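Side-chain contacts in Cow rumen GH26 endo-mannanase (Metagenome, PDB 6UEH), which hydrolyses internal beta-1,4-mannosidic bonds in mannans, probably including galactomannan, as a glycoside hydrolase of family 26: residues 144-149 / 343-348; 159-164 / 421-426; 318-323 / 370-375. All blocks are in the same frame, centred on the assembly; numbering follows the deposited sequence.

In the fold
All three contacts lie in the glycosyl hydrolase family 26 domain, a TIM barrel. From the N terminus, the loop 144-149, ahead of helix 152-164, meets helix 334-351 in interaction 1 and closes a loop of 193 residues. Interaction 2 then joins the end of helix 152-164 to strand 423-429 and closes 256 residues. Interaction 3 joins the loop after strand 306-309 to the loop after strand 357-362, across only 46 residues. Interaction 1 crosses both of the others along the chain, whereas interaction 3 falls wholly within the span of interaction 2. Interactions 2 and 3 also touch, where K422 CE packs 3.4 Å from Y374 OH.

Interaction 1. Residues 144-149 / 343-348; sequences KLSDPK and YLYDKL
Y345 holds its ring trans to the backbone N (chi1 -173°), and S146 turns its OG between its own N and carbonyl carbon (chi1 58°), which brings the two hydroxyls together. Y345 OH and S146 OG lie 2.8 Å apart. The serine oxygen comes in at the ring edge, near the ring plane. S146 OG is hydrogen-bonded to D381 OD1. Water 1 bridges the two segments. It accepts from Y345 OH at 2.7 Å and donates to the carbonyl O of S146 at 2.9 Å, so the tyrosine also reaches the loop backbone. D147 adds little but bulk, with its CB 3.8 Å from Y345 OH. The carboxylate of D147 is used elsewhere. Its OD1 accepts from K149 N at 2.9 Å in an Asx turn, met from above the carboxylate plane, and its OD2 bonds H355. Thus D147 shapes the loop that meets the tyrosine. The Y345 ring sits among other aromatics, with W359 inclined to it and Y379 edge-to-face. The contact joins the loop before helix 152-164 to outer helix 334-351, near the N-terminal end of the barrel strands. Small as it is, it is polar in character: a mostly buried phenol reaches the loop through its oxygen, and the hydrogen bond to water 1 gives that oxygen a partner, while aromatic side chains pack on the ring.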
ATOM      1  N   LYS A 144     -16.513  -0.288 -10.671  1.00 21.98           N
ATOM      2  CA  LYS A 144     -17.519   0.767 -10.618  1.00 22.23           C
ATOM      3  C   LYS A 144     -17.134   1.747  -9.518  1.00 20.57           C
ATOM      4  O   LYS A 144     -16.871   1.342  -8.386  1.00 19.52           O
ATOM      5  CB  LYS A 144     -18.916   0.196 -10.366  1.00 24.25           C
ATOM      6  CG  LYS A 144     -20.039   1.213 -10.549  1.00 25.43           C
ATOM      7  CD  LYS A 144     -21.395   0.619 -10.192  1.00 28.32           C
ATOM      8  CE  LYS A 144     -22.540   1.529 -10.626  1.00 31.44           C
ATOM      9  NZ  LYS A 144     -22.490   2.877  -9.989  1.00 32.36           N
ATOM     10  N   LEU A 145     -17.088   3.031  -9.852  1.00 20.29           N
ATOM     11  CA  LEU A 145     -16.672   4.044  -8.890  1.00 20.62           C
ATOM     12  C   LEU A 145     -17.703   4.212  -7.777  1.00 19.55           C
ATOM     13  O   LEU A 145     -18.888   3.943  -7.968  1.00 17.52           O
ATOM     14  CB  LEU A 145     -16.418   5.376  -9.599  1.00 16.83           C
ATOM     15  CG  LEU A 145     -15.132   5.395 -10.431  1.00 16.58           C
ATOM     16  CD1 LEU A 145     -15.038   6.658 -11.276  1.00 16.63           C
ATOM     17  CD2 LEU A 145     -13.915   5.258  -9.523  1.00 16.14           C
ATOM     18  N   SER A 146     -17.240   4.650  -6.610  1.00 16.81           N
ATOM     19  CA  SER A 146     -18.108   4.793  -5.445  1.00 17.97           C
ATOM     20  C   SER A 146     -19.104   5.936  -5.613  1.00 18.91           C
ATOM     21  O   SER A 146     -20.202   5.896  -5.057  1.00 19.00           O
ATOM     22  CB  SER A 146     -17.274   5.011  -4.180  1.00 16.65           C
ATOM     23  OG  SER A 146     -16.452   6.158  -4.304  1.00 16.57           O
ATOM     24  N   ASP A 147     -18.712   6.957  -6.368  1.00 18.93           N
ATOM     25  CA  ASP A 147     -19.601   8.074  -6.678  1.00 20.66           C
ATOM     26  C   ASP A 147     -20.562   7.671  -7.792  1.00 21.42           C
ATOM     27  O   ASP A 147     -20.136   7.429  -8.922  1.00 20.61           O
ATOM     28  CB  ASP A 147     -18.794   9.314  -7.086  1.00 20.76           C
ATOM     29  CG  ASP A 147     -19.641  10.581  -7.167  1.00 20.96           C
ATOM     30  OD1 ASP A 147     -20.879  10.493  -7.308  1.00 19.13           O
ATOM     31  OD2 ASP A 147     -19.053  11.682  -7.098  1.00 21.73           O
ATOM     32  N   PRO A 148     -21.865   7.606  -7.477  1.00 23.10           N
ATOM     33  CA  PRO A 148     -22.884   7.219  -8.458  1.00 23.93           C
ATOM     34  C   PRO A 148     -22.945   8.187  -9.635  1.00 23.25           C
ATOM     35  O   PRO A 148     -23.399   7.812 -10.716  1.00 23.75           O
ATOM     36  CB  PRO A 148     -24.191   7.263  -7.655  1.00 24.86           C
ATOM     37  CG  PRO A 148     -23.775   7.207  -6.222  1.00 25.43           C
ATOM     38  CD  PRO A 148     -22.455   7.904  -6.161  1.00 23.87           C
ATOM     39  N   LYS A 149     -22.490   9.417  -9.418  1.00 21.30           N
ATOM     40  CA  LYS A 149     -22.537  10.448 -10.449  1.00 21.16           C
ATOM     41  C   LYS A 149     -21.190  10.650 -11.132  1.00 20.78           C
ATOM     42  O   LYS A 149     -20.984  11.658 -11.806  1.00 20.00           O
ATOM     43  CB  LYS A 149     -23.007  11.776  -9.853  1.00 21.84           C
ATOM     44  CG  LYS A 149     -24.427  11.761  -9.312  1.00 25.23           C
ATOM     45  CD  LYS A 149     -24.781  13.106  -8.700  1.00 28.01           C
ATOM     46  CE  LYS A 149     -26.200  13.118  -8.160  1.00 30.79           C
ATOM     47  NZ  LYS A 149     -26.515  14.412  -7.487  1.00 31.36           N
ATOM     48  N   TYR A 343     -16.245  13.595   5.531  1.00 17.31           N
ATOM     49  CA  TYR A 343     -16.601  15.010   5.449  1.00 17.84           C
ATOM     50  C   TYR A 343     -16.153  15.601   4.118  1.00 17.00           C
ATOM     51  O   TYR A 343     -16.939  16.235   3.416  1.00 17.66           O
ATOM     52  CB  TYR A 343     -15.976  15.788   6.614  1.00 17.38           C
ATOM     53  CG  TYR A 343     -16.364  17.251   6.685  1.00 17.41           C
ATOM     54  CD1 TYR A 343     -15.673  18.214   5.961  1.00 16.84           C
ATOM     55  CD2 TYR A 343     -17.413  17.671   7.495  1.00 18.41           C
ATOM     56  CE1 TYR A 343     -16.022  19.553   6.032  1.00 18.03           C
ATOM     57  CE2 TYR A 343     -17.767  19.006   7.573  1.00 19.17           C
ATOM     58  CZ  TYR A 343     -17.068  19.943   6.839  1.00 19.43           C
ATOM     59  OH  TYR A 343     -17.422  21.272   6.914  1.00 20.27           O
ATOM     60  N   LEU A 344     -14.886  15.384   3.777  1.00 15.83           N
ATOM     61  CA  LEU A 344     -14.321  15.902   2.535  1.00 15.68           C
ATOM     62  C   LEU A 344     -15.008  15.291   1.318  1.00 16.44           C
ATOM     63  O   LEU A 344     -15.339  15.993   0.362  1.00 17.08           O
ATOM     64  CB  LEU A 344     -12.815  15.633   2.477  1.00 13.55           C
ATOM     65  CG  LEU A 344     -12.100  16.071   1.195  1.00 13.50           C
ATOM     66  CD1 LEU A 344     -12.226  17.578   0.982  1.00 14.49           C
ATOM     67  CD2 LEU A 344     -10.639  15.648   1.222  1.00 13.74           C
ATOM     68  N   TYR A 345     -15.221  13.979   1.367  1.00 15.44           N
ATOM     69  CA  TYR A 345     -15.885  13.254   0.289  1.00 15.35           C
ATOM     70  C   TYR A 345     -17.279  13.818   0.036  1.00 17.12           C
ATOM     71  O   TYR A 345     -17.653  14.088  -1.106  1.00 16.90           O
ATOM     72  CB  TYR A 345     -15.968  11.763   0.627  1.00 16.06           C
ATOM     73  CG  TYR A 345     -16.493  10.874  -0.485  1.00 16.69           C
ATOM     74  CD1 TYR A 345     -17.852  10.805  -0.767  1.00 17.53           C
ATOM     75  CD2 TYR A 345     -15.630  10.077  -1.229  1.00 16.27           C
ATOM     76  CE1 TYR A 345     -18.335   9.986  -1.773  1.00 18.38           C
ATOM     77  CE2 TYR A 345     -16.105   9.251  -2.234  1.00 12.89           C
ATOM     78  CZ  TYR A 345     -17.459   9.209  -2.500  1.00 16.55           C
ATOM     79  OH  TYR A 345     -17.940   8.391  -3.498  1.00 16.32           O
ATOM     80  N   ASP A 346     -18.045  13.984   1.109  1.00 18.68           N
ATOM     81  CA  ASP A 346     -19.402  14.508   1.004  1.00 21.50           C
ATOM     82  C   ASP A 346     -19.411  15.958   0.533  1.00 19.12           C
ATOM     83  O   ASP A 346     -20.249  16.345  -0.279  1.00 17.65           O
ATOM     84  CB  ASP A 346     -20.130  14.390   2.345  1.00 25.33           C
ATOM     85  CG  ASP A 346     -20.426  12.950   2.724  1.00 29.90           C
ATOM     86  OD1 ASP A 346     -20.294  12.065   1.852  1.00 30.72           O
ATOM     87  OD2 ASP A 346     -20.803  12.707   3.890  1.00 31.17           O
ATOM     88  N   LYS A 347     -18.480  16.758   1.046  1.00 18.94           N
ATOM     89  CA  LYS A 347     -18.393  18.166   0.666  1.00 20.94           C
ATOM     90  C   LYS A 347     -18.093  18.343  -0.820  1.00 18.97           C
ATOM     91  O   LYS A 347     -18.754  19.127  -1.499  1.00 20.15           O
ATOM     92  CB  LYS A 347     -17.328  18.885   1.497  1.00 24.03           C
ATOM     93  CG  LYS A 347     -17.852  19.507   2.784  1.00 28.18           C
ATOM     94  CD  LYS A 347     -18.827  20.637   2.491  1.00 31.32           C
ATOM     95  CE  LYS A 347     -19.265  21.346   3.768  1.00 35.16           C
ATOM     96  NZ  LYS A 347     -20.038  20.458   4.684  1.00 37.41           N
ATOM     97  N   LEU A 348     -17.102  17.612  -1.323  1.00 17.31           N
ATOM     98  CA  LEU A 348     -16.690  17.750  -2.718  1.00 16.98           C
ATOM     99  C   LEU A 348     -17.736  17.214  -3.693  1.00 17.45           C
ATOM    100  O   LEU A 348     -17.996  17.832  -4.727  1.00 17.34           O
ATOM    101  CB  LEU A 348     -15.351  17.044  -2.961  1.00 15.85           C
ATOM    102  CG  LEU A 348     -14.099  17.664  -2.329  1.00 14.56           C
ATOM    103  CD1 LEU A 348     -12.838  17.036  -2.909  1.00 13.56           C
ATOM    104  CD2 LEU A 348     -14.079  19.179  -2.511  1.00 14.53           C
TER
HETATM  105  O   HOH W   1     -20.331   7.386  -2.590  1.00 23.04           O

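Interaction 2. Residues 159-164 / 421-426; sequences DYLGSV and KKMISL
M423 meets L161 and G162 through the last two atoms of its side chain. The sulfur lies against the helix backbone, with M423 SD 3.7 Å from G162 N and likewise close to G162 CA. The chain bends at chi3 (-66°), which sets the methyl beside the root of L161, with M423 CE 3.8 Å from L161 CB. The tight part is therefore one methionine end fitted against a turn of helix backbone and one leucine root. Strand 382-387 continues this buried side: L161 also touches M382, and the backbone of M423 pairs with I383. The other side is looser. D159 and S163 point their CB atoms away from the strand, at the exposed surface of the helix, and K421 is exposed at the strand's approach. With an alanine at M423, L161 CB and the G162 backbone would probably lose the thioether that covers them, and a gap would open between helix and strand. The contact packs helix 152-164 against the start of barrel strand 423-429. A polar link comes just beyond it, where Y165 OH bonds I424 N. Between the two segments themselves the grip is van der Waals contact without a hydrogen bond, so it rests on shape: methyl on aliphatic carbon, sulfur against main chain.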
ATOM      1  N   ASP A 159     -11.858   2.049 -15.279  1.00 17.96           N
ATOM      2  CA  ASP A 159     -12.035   0.790 -15.992  1.00 17.82           C
ATOM      3  C   ASP A 159     -10.767   0.396 -16.738  1.00 17.01           C
ATOM      4  O   ASP A 159     -10.426  -0.784 -16.796  1.00 19.45           O
ATOM      5  CB  ASP A 159     -13.219   0.874 -16.957  1.00 17.61           C
ATOM      6  CG  ASP A 159     -14.545   0.690 -16.254  1.00 20.00           C
ATOM      7  OD1 ASP A 159     -14.577  -0.013 -15.221  1.00 21.38           O
ATOM      8  OD2 ASP A 159     -15.554   1.246 -16.729  1.00 18.16           O
ATOM      9  N   TYR A 160     -10.067   1.376 -17.303  1.00 17.41           N
ATOM     10  CA  TYR A 160      -8.786   1.096 -17.943  1.00 17.70           C
ATOM     11  C   TYR A 160      -7.798   0.529 -16.931  1.00 18.02           C
ATOM     12  O   TYR A 160      -7.086  -0.434 -17.217  1.00 16.48           O
ATOM     13  CB  TYR A 160      -8.184   2.343 -18.589  1.00 17.45           C
ATOM     14  CG  TYR A 160      -6.728   2.132 -18.949  1.00 17.36           C
ATOM     15  CD1 TYR A 160      -6.373   1.404 -20.077  1.00 17.07           C
ATOM     16  CD2 TYR A 160      -5.707   2.631 -18.142  1.00 17.58           C
ATOM     17  CE1 TYR A 160      -5.048   1.190 -20.402  1.00 19.39           C
ATOM     18  CE2 TYR A 160      -4.378   2.418 -18.459  1.00 17.72           C
ATOM     19  CZ  TYR A 160      -4.054   1.699 -19.591  1.00 18.50           C
ATOM     20  OH  TYR A 160      -2.734   1.487 -19.914  1.00 18.26           O
ATOM     21  N   LEU A 161      -7.746   1.150 -15.756  1.00 17.06           N
ATOM     22  CA  LEU A 161      -6.872   0.692 -14.681  1.00 15.76           C
ATOM     23  C   LEU A 161      -7.208  -0.744 -14.294  1.00 15.81           C
ATOM     24  O   LEU A 161      -6.317  -1.569 -14.103  1.00 15.67           O
ATOM     25  CB  LEU A 161      -6.987   1.607 -13.460  1.00 15.48           C
ATOM     26  CG  LEU A 161      -6.612   3.072 -13.684  1.00 15.43           C
ATOM     27  CD1 LEU A 161      -6.869   3.908 -12.432  1.00 15.32           C
ATOM     28  CD2 LEU A 161      -5.161   3.191 -14.125  1.00 15.32           C
ATOM     29  N   GLY A 162      -8.500  -1.035 -14.187  1.00 16.05           N
ATOM     30  CA  GLY A 162      -8.950  -2.375 -13.867  1.00 19.34           C
ATOM     31  C   GLY A 162      -8.568  -3.377 -14.941  1.00 20.06           C
ATOM     32  O   GLY A 162      -8.408  -4.565 -14.663  1.00 19.58           O
ATOM     33  N   SER A 163      -8.413  -2.895 -16.171  1.00 20.64           N
ATOM     34  CA  SER A 163      -8.139  -3.775 -17.303  1.00 21.54           C
ATOM     35  C   SER A 163      -6.689  -4.245 -17.323  1.00 22.79           C
ATOM     36  O   SER A 163      -6.367  -5.244 -17.960  1.00 24.17           O
ATOM     37  CB  SER A 163      -8.479  -3.077 -18.626  1.00 20.42           C
ATOM     38  OG  SER A 163      -7.487  -2.130 -18.982  1.00 19.31           O
ATOM     39  N   VAL A 164      -5.812  -3.528 -16.627  1.00 22.16           N
ATOM     40  CA  VAL A 164      -4.404  -3.908 -16.593  1.00 22.65           C
ATOM     41  C   VAL A 164      -3.989  -4.413 -15.213  1.00 20.89           C
ATOM     42  O   VAL A 164      -2.878  -4.910 -15.038  1.00 21.19           O
ATOM     43  CB  VAL A 164      -3.494  -2.732 -17.003  1.00 23.60           C
ATOM     44  CG1 VAL A 164      -3.829  -2.278 -18.417  1.00 24.70           C
ATOM     45  CG2 VAL A 164      -3.629  -1.579 -16.019  1.00 22.59           C
ATOM     46  N   LYS A 421     -11.620  -5.844  -3.149  1.00 22.96           N
ATOM     47  CA  LYS A 421     -12.684  -5.046  -3.752  1.00 23.57           C
ATOM     48  C   LYS A 421     -12.158  -3.709  -4.266  1.00 21.84           C
ATOM     49  O   LYS A 421     -12.855  -2.992  -4.987  1.00 21.46           O
ATOM     50  CB  LYS A 421     -13.821  -4.821  -2.754  1.00 25.15           C
ATOM     51  CG  LYS A 421     -14.486  -6.109  -2.304  1.00 28.62           C
ATOM     52  CD  LYS A 421     -15.849  -5.853  -1.694  1.00 31.75           C
ATOM     53  CE  LYS A 421     -16.479  -7.153  -1.221  1.00 34.85           C
ATOM     54  NZ  LYS A 421     -16.436  -8.204  -2.276  1.00 36.36           N
ATOM     55  N   LYS A 422     -10.928  -3.377  -3.888  1.00 18.44           N
ATOM     56  CA  LYS A 422     -10.272  -2.167  -4.370  1.00 17.72           C
ATOM     57  C   LYS A 422      -8.897  -2.508  -4.936  1.00 24.68           C
ATOM     58  O   LYS A 422      -8.211  -3.397  -4.430  1.00 17.18           O
ATOM     59  CB  LYS A 422     -10.134  -1.132  -3.246  1.00 17.29           C
ATOM     60  CG  LYS A 422     -11.416  -0.851  -2.471  1.00 19.10           C
ATOM     61  CD  LYS A 422     -12.476  -0.184  -3.333  1.00 19.21           C
ATOM     62  CE  LYS A 422     -13.769   0.007  -2.551  1.00 18.95           C
ATOM     63  NZ  LYS A 422     -14.826   0.691  -3.348  1.00 19.47           N
ATOM     64  N   MET A 423      -8.501  -1.805  -5.991  1.00 16.95           N
ATOM     65  CA  MET A 423      -7.159  -1.954  -6.537  1.00 18.68           C
ATOM     66  C   MET A 423      -6.137  -1.349  -5.584  1.00 18.11           C
ATOM     67  O   MET A 423      -6.437  -0.399  -4.860  1.00 15.65           O
ATOM     68  CB  MET A 423      -7.056  -1.300  -7.915  1.00 18.56           C
ATOM     69  CG  MET A 423      -7.845  -2.014  -8.995  1.00 18.68           C
ATOM     70  SD  MET A 423      -7.708  -1.195 -10.591  1.00 17.83           S
ATOM     71  CE  MET A 423      -8.534   0.358 -10.252  1.00 23.80           C
ATOM     72  N   ILE A 424      -4.931  -1.908  -5.586  1.00 16.77           N
ATOM     73  CA  ILE A 424      -3.879  -1.467  -4.678  1.00 16.86           C
ATOM     74  C   ILE A 424      -2.644  -1.022  -5.445  1.00 16.28           C
ATOM     75  O   ILE A 424      -2.228  -1.682  -6.398  1.00 17.22           O
ATOM     76  CB  ILE A 424      -3.494  -2.581  -3.706  1.00 19.03           C
ATOM     77  CG1 ILE A 424      -4.749  -3.116  -3.028  1.00 21.73           C
ATOM     78  CG2 ILE A 424      -2.491  -2.080  -2.671  1.00 18.50           C
ATOM     79  CD1 ILE A 424      -4.453  -4.106  -2.005  1.00 23.78           C
ATOM     80  N   SER A 425      -2.058   0.090  -5.019  1.00 16.46           N
ATOM     81  CA  SER A 425      -0.908   0.652  -5.717  1.00 18.46           C
ATOM     82  C   SER A 425       0.204   1.116  -4.779  1.00 17.25           C
ATOM     83  O   SER A 425       0.014   1.219  -3.569  1.00 17.23           O
ATOM     84  CB  SER A 425      -1.355   1.828  -6.577  1.00 22.91           C
ATOM     85  OG  SER A 425      -1.795   2.897  -5.757  1.00 26.13           O
ATOM     86  N   LEU A 426       1.368   1.390  -5.359  1.00 15.04           N
ATOM     87  CA  LEU A 426       2.436   2.080  -4.652  1.00 14.78           C
ATOM     88  C   LEU A 426       2.316   3.569  -4.955  1.00 14.09           C
ATOM     89  O   LEU A 426       2.915   4.068  -5.908  1.00 14.24           O
ATOM     90  CB  LEU A 426       3.810   1.547  -5.066  1.00 14.39           C
ATOM     91  CG  LEU A 426       4.143   0.118  -4.631  1.00 15.82           C
ATOM     92  CD1 LEU A 426       5.452  -0.346  -5.255  1.00 17.80           C
ATOM     93  CD2 LEU A 426       4.203   0.024  -3.112  1.00 14.25           C
TER

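Interaction 3. Residues 318-323 / 370-375; sequences VNTDGS and SIQWYA
The irregular turn 318-323 faces the 3-10 segment 370-373, with T320 and Q372 nearest in backbone at 7.2 Å between CA atoms. Both belong to loops that follow barrel strands, 306-309 and 357-362, on the end of the TIM barrel where glycosidases of this fold carry their active sites. The main link is W373 NE1 to the carbonyl O of N319, 2.9 Å long and fairly straight at 156°, with the donor tilted out of the carbonyl plane. That oxygen lies in the indole plane, at the ring edge. The N319 and W373 side chains cross at about a right angle, with amide and indole planes 73° apart, and N319 OD1 comes 3.4 Å from W373 CZ2. Beside this, the methyl CG2 of T320 packs 3.7 Å from OE1 of the exposed Q372, which stretches out beyond its CG. E315 also ties the two loops, bonding N319 N and S370 OG. Water 2 bridges N319 O and S370 OG only weakly. The turn is held by an Asx motif at N319. G322, which closes the motif, has a positive phi (104°) that calls for glycine, and its N donates to N319 OD1 at 2.6 Å.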
ATOM      1  N   VAL A 318       2.558   2.878  13.494  1.00 29.88           N
ATOM      2  CA  VAL A 318       1.475   2.050  14.029  1.00 29.02           C
ATOM      3  C   VAL A 318       0.744   2.665  15.228  1.00 28.68           C
ATOM      4  O   VAL A 318       1.344   2.950  16.266  1.00 30.58           O
ATOM      5  CB  VAL A 318       1.996   0.646  14.425  1.00 30.98           C
ATOM      6  CG1 VAL A 318       3.252   0.746  15.293  1.00 33.25           C
ATOM      7  CG2 VAL A 318       0.904  -0.157  15.119  1.00 31.06           C
ATOM      8  N   ASN A 319      -0.560   2.873  15.052  1.00 27.26           N
ATOM      9  CA  ASN A 319      -1.431   3.430  16.084  1.00 28.30           C
ATOM     10  C   ASN A 319      -2.880   3.472  15.617  1.00 26.75           C
ATOM     11  O   ASN A 319      -3.168   3.265  14.439  1.00 25.22           O
ATOM     12  CB  ASN A 319      -0.995   4.845  16.468  1.00 28.93           C
ATOM     13  CG  ASN A 319      -1.518   5.893  15.505  1.00 27.22           C
ATOM     14  OD1 ASN A 319      -2.545   6.521  15.756  1.00 27.20           O
ATOM     15  ND2 ASN A 319      -0.824   6.075  14.389  1.00 25.72           N
ATOM     16  N   THR A 320      -3.788   3.753  16.547  1.00 27.44           N
ATOM     17  CA  THR A 320      -5.174   4.059  16.199  1.00 26.76           C
ATOM     18  C   THR A 320      -5.654   5.280  16.978  1.00 27.04           C
ATOM     19  O   THR A 320      -6.716   5.828  16.691  1.00 26.12           O
ATOM     20  CB  THR A 320      -6.125   2.878  16.484  1.00 27.73           C
ATOM     21  OG1 THR A 320      -5.900   2.386  17.811  1.00 29.78           O
ATOM     22  CG2 THR A 320      -5.909   1.753  15.477  1.00 26.77           C
ATOM     23  N   ASP A 321      -4.862   5.705  17.959  1.00 28.63           N
ATOM     24  CA  ASP A 321      -5.261   6.807  18.830  1.00 31.44           C
ATOM     25  C   ASP A 321      -4.692   8.153  18.375  1.00 31.09           C
ATOM     26  O   ASP A 321      -4.987   9.189  18.971  1.00 31.94           O
ATOM     27  CB  ASP A 321      -4.842   6.517  20.274  1.00 35.26           C
ATOM     28  CG  ASP A 321      -3.335   6.470  20.453  1.00 37.27           C
ATOM     29  OD1 ASP A 321      -2.609   6.313  19.448  1.00 37.40           O
ATOM     30  OD2 ASP A 321      -2.875   6.581  21.610  1.00 38.84           O
ATOM     31  N   GLY A 322      -3.877   8.135  17.324  1.00 30.57           N
ATOM     32  CA  GLY A 322      -3.336   9.358  16.756  1.00 29.77           C
ATOM     33  C   GLY A 322      -1.884   9.618  17.112  1.00 30.74           C
ATOM     34  O   GLY A 322      -1.236  10.481  16.518  1.00 31.09           O
ATOM     35  N   SER A 323      -1.369   8.856  18.073  1.00 30.80           N
ATOM     36  CA  SER A 323      -0.030   9.083  18.612  1.00 31.84           C
ATOM     37  C   SER A 323       1.099   8.809  17.614  1.00 30.16           C
ATOM     38  O   SER A 323       2.229   9.258  17.813  1.00 31.29           O
ATOM     39  CB  SER A 323       0.178   8.227  19.864  1.00 34.76           C
ATOM     40  OG  SER A 323      -0.056   6.855  19.593  1.00 34.91           O
ATOM     41  N   SER A 370      -4.621  -1.537  11.490  1.00 21.03           N
ATOM     42  CA  SER A 370      -4.363  -0.557  10.440  1.00 20.43           C
ATOM     43  C   SER A 370      -5.591  -0.347   9.557  1.00 20.24           C
ATOM     44  O   SER A 370      -5.714   0.678   8.889  1.00 18.19           O
ATOM     45  CB  SER A 370      -3.170  -0.986   9.583  1.00 19.76           C
ATOM     46  OG  SER A 370      -1.961  -0.898  10.315  1.00 20.93           O
ATOM     47  N   ILE A 371      -6.500  -1.317   9.568  1.00 21.03           N
ATOM     48  CA  ILE A 371      -7.711  -1.248   8.756  1.00 20.05           C
ATOM     49  C   ILE A 371      -8.724  -0.259   9.335  1.00 20.00           C
ATOM     50  O   ILE A 371      -9.690   0.112   8.668  1.00 19.48           O
ATOM     51  CB  ILE A 371      -8.373  -2.633   8.621  1.00 21.00           C
ATOM     52  CG1 ILE A 371      -9.257  -2.690   7.370  1.00 20.73           C
ATOM     53  CG2 ILE A 371      -9.165  -2.979   9.882  1.00 21.71           C
ATOM     54  CD1 ILE A 371      -9.948  -4.025   7.176  1.00 21.87           C
ATOM     55  N   GLN A 372      -8.499   0.176  10.570  1.00 20.03           N
ATOM     56  CA  GLN A 372      -9.397   1.137  11.205  1.00 23.37           C
ATOM     57  C   GLN A 372      -9.279   2.521  10.567  1.00 22.16           C
ATOM     58  O   GLN A 372     -10.100   3.399  10.824  1.00 22.34           O
ATOM     59  CB  GLN A 372      -9.120   1.224  12.705  1.00 24.95           C
ATOM     60  CG  GLN A 372      -9.383  -0.076  13.451  1.00 27.41           C
ATOM     61  CD  GLN A 372      -9.328   0.095  14.953  1.00 30.13           C
ATOM     62  OE1 GLN A 372      -9.554   1.188  15.473  1.00 31.25           O
ATOM     63  NE2 GLN A 372      -9.024  -0.987  15.662  1.00 30.55           N
ATOM     64  N   TRP A 373      -8.261   2.704   9.733  1.00 19.17           N
ATOM     65  CA  TRP A 373      -8.065   3.963   9.020  1.00 20.07           C
ATOM     66  C   TRP A 373      -8.703   3.927   7.631  1.00 18.25           C
ATOM     67  O   TRP A 373      -8.551   4.864   6.847  1.00 17.86           O
ATOM     68  CB  TRP A 373      -6.574   4.285   8.900  1.00 19.96           C
ATOM     69  CG  TRP A 373      -5.893   4.476  10.219  1.00 20.78           C
ATOM     70  CD1 TRP A 373      -5.414   3.501  11.044  1.00 21.63           C
ATOM     71  CD2 TRP A 373      -5.609   5.724  10.864  1.00 21.67           C
ATOM     72  NE1 TRP A 373      -4.851   4.063  12.165  1.00 22.92           N
ATOM     73  CE2 TRP A 373      -4.959   5.426  12.078  1.00 23.07           C
ATOM     74  CE3 TRP A 373      -5.841   7.062  10.530  1.00 19.16           C
ATOM     75  CZ2 TRP A 373      -4.539   6.420  12.961  1.00 23.32           C
ATOM     76  CZ3 TRP A 373      -5.425   8.046  11.410  1.00 22.71           C
ATOM     77  CH2 TRP A 373      -4.779   7.720  12.611  1.00 23.73           C
ATOM     78  N   TYR A 374      -9.411   2.841   7.334  1.00 18.41           N
ATOM     79  CA  TYR A 374     -10.104   2.690   6.056  1.00 18.18           C
ATOM     80  C   TYR A 374     -11.516   3.265   6.145  1.00 20.63           C
ATOM     81  O   TYR A 374     -12.274   2.927   7.053  1.00 19.51           O
ATOM     82  CB  TYR A 374     -10.141   1.217   5.644  1.00 18.22           C
ATOM     83  CG  TYR A 374     -10.853   0.933   4.339  1.00 18.50           C
ATOM     84  CD1 TYR A 374     -10.508   1.607   3.171  1.00 17.59           C
ATOM     85  CD2 TYR A 374     -11.849  -0.032   4.268  1.00 19.02           C
ATOM     86  CE1 TYR A 374     -11.150   1.340   1.977  1.00 18.61           C
ATOM     87  CE2 TYR A 374     -12.496  -0.306   3.077  1.00 18.89           C
ATOM     88  CZ  TYR A 374     -12.143   0.381   1.935  1.00 19.94           C
ATOM     89  OH  TYR A 374     -12.786   0.106   0.749  1.00 18.54           O
ATOM     90  N   ALA A 375     -11.863   4.137   5.204  1.00 20.01           N
ATOM     91  CA  ALA A 375     -13.135   4.853   5.256  1.00 20.64           C
ATOM     92  C   ALA A 375     -14.315   4.032   4.736  1.00 22.56           C
ATOM     93  O   ALA A 375     -15.464   4.460   4.845  1.00 24.46           O
ATOM     94  CB  ALA A 375     -13.031   6.150   4.482  1.00 18.96           C
TER
HETATM   95  O   HOH W   2      -2.408   0.025  13.518  1.00 26.15           O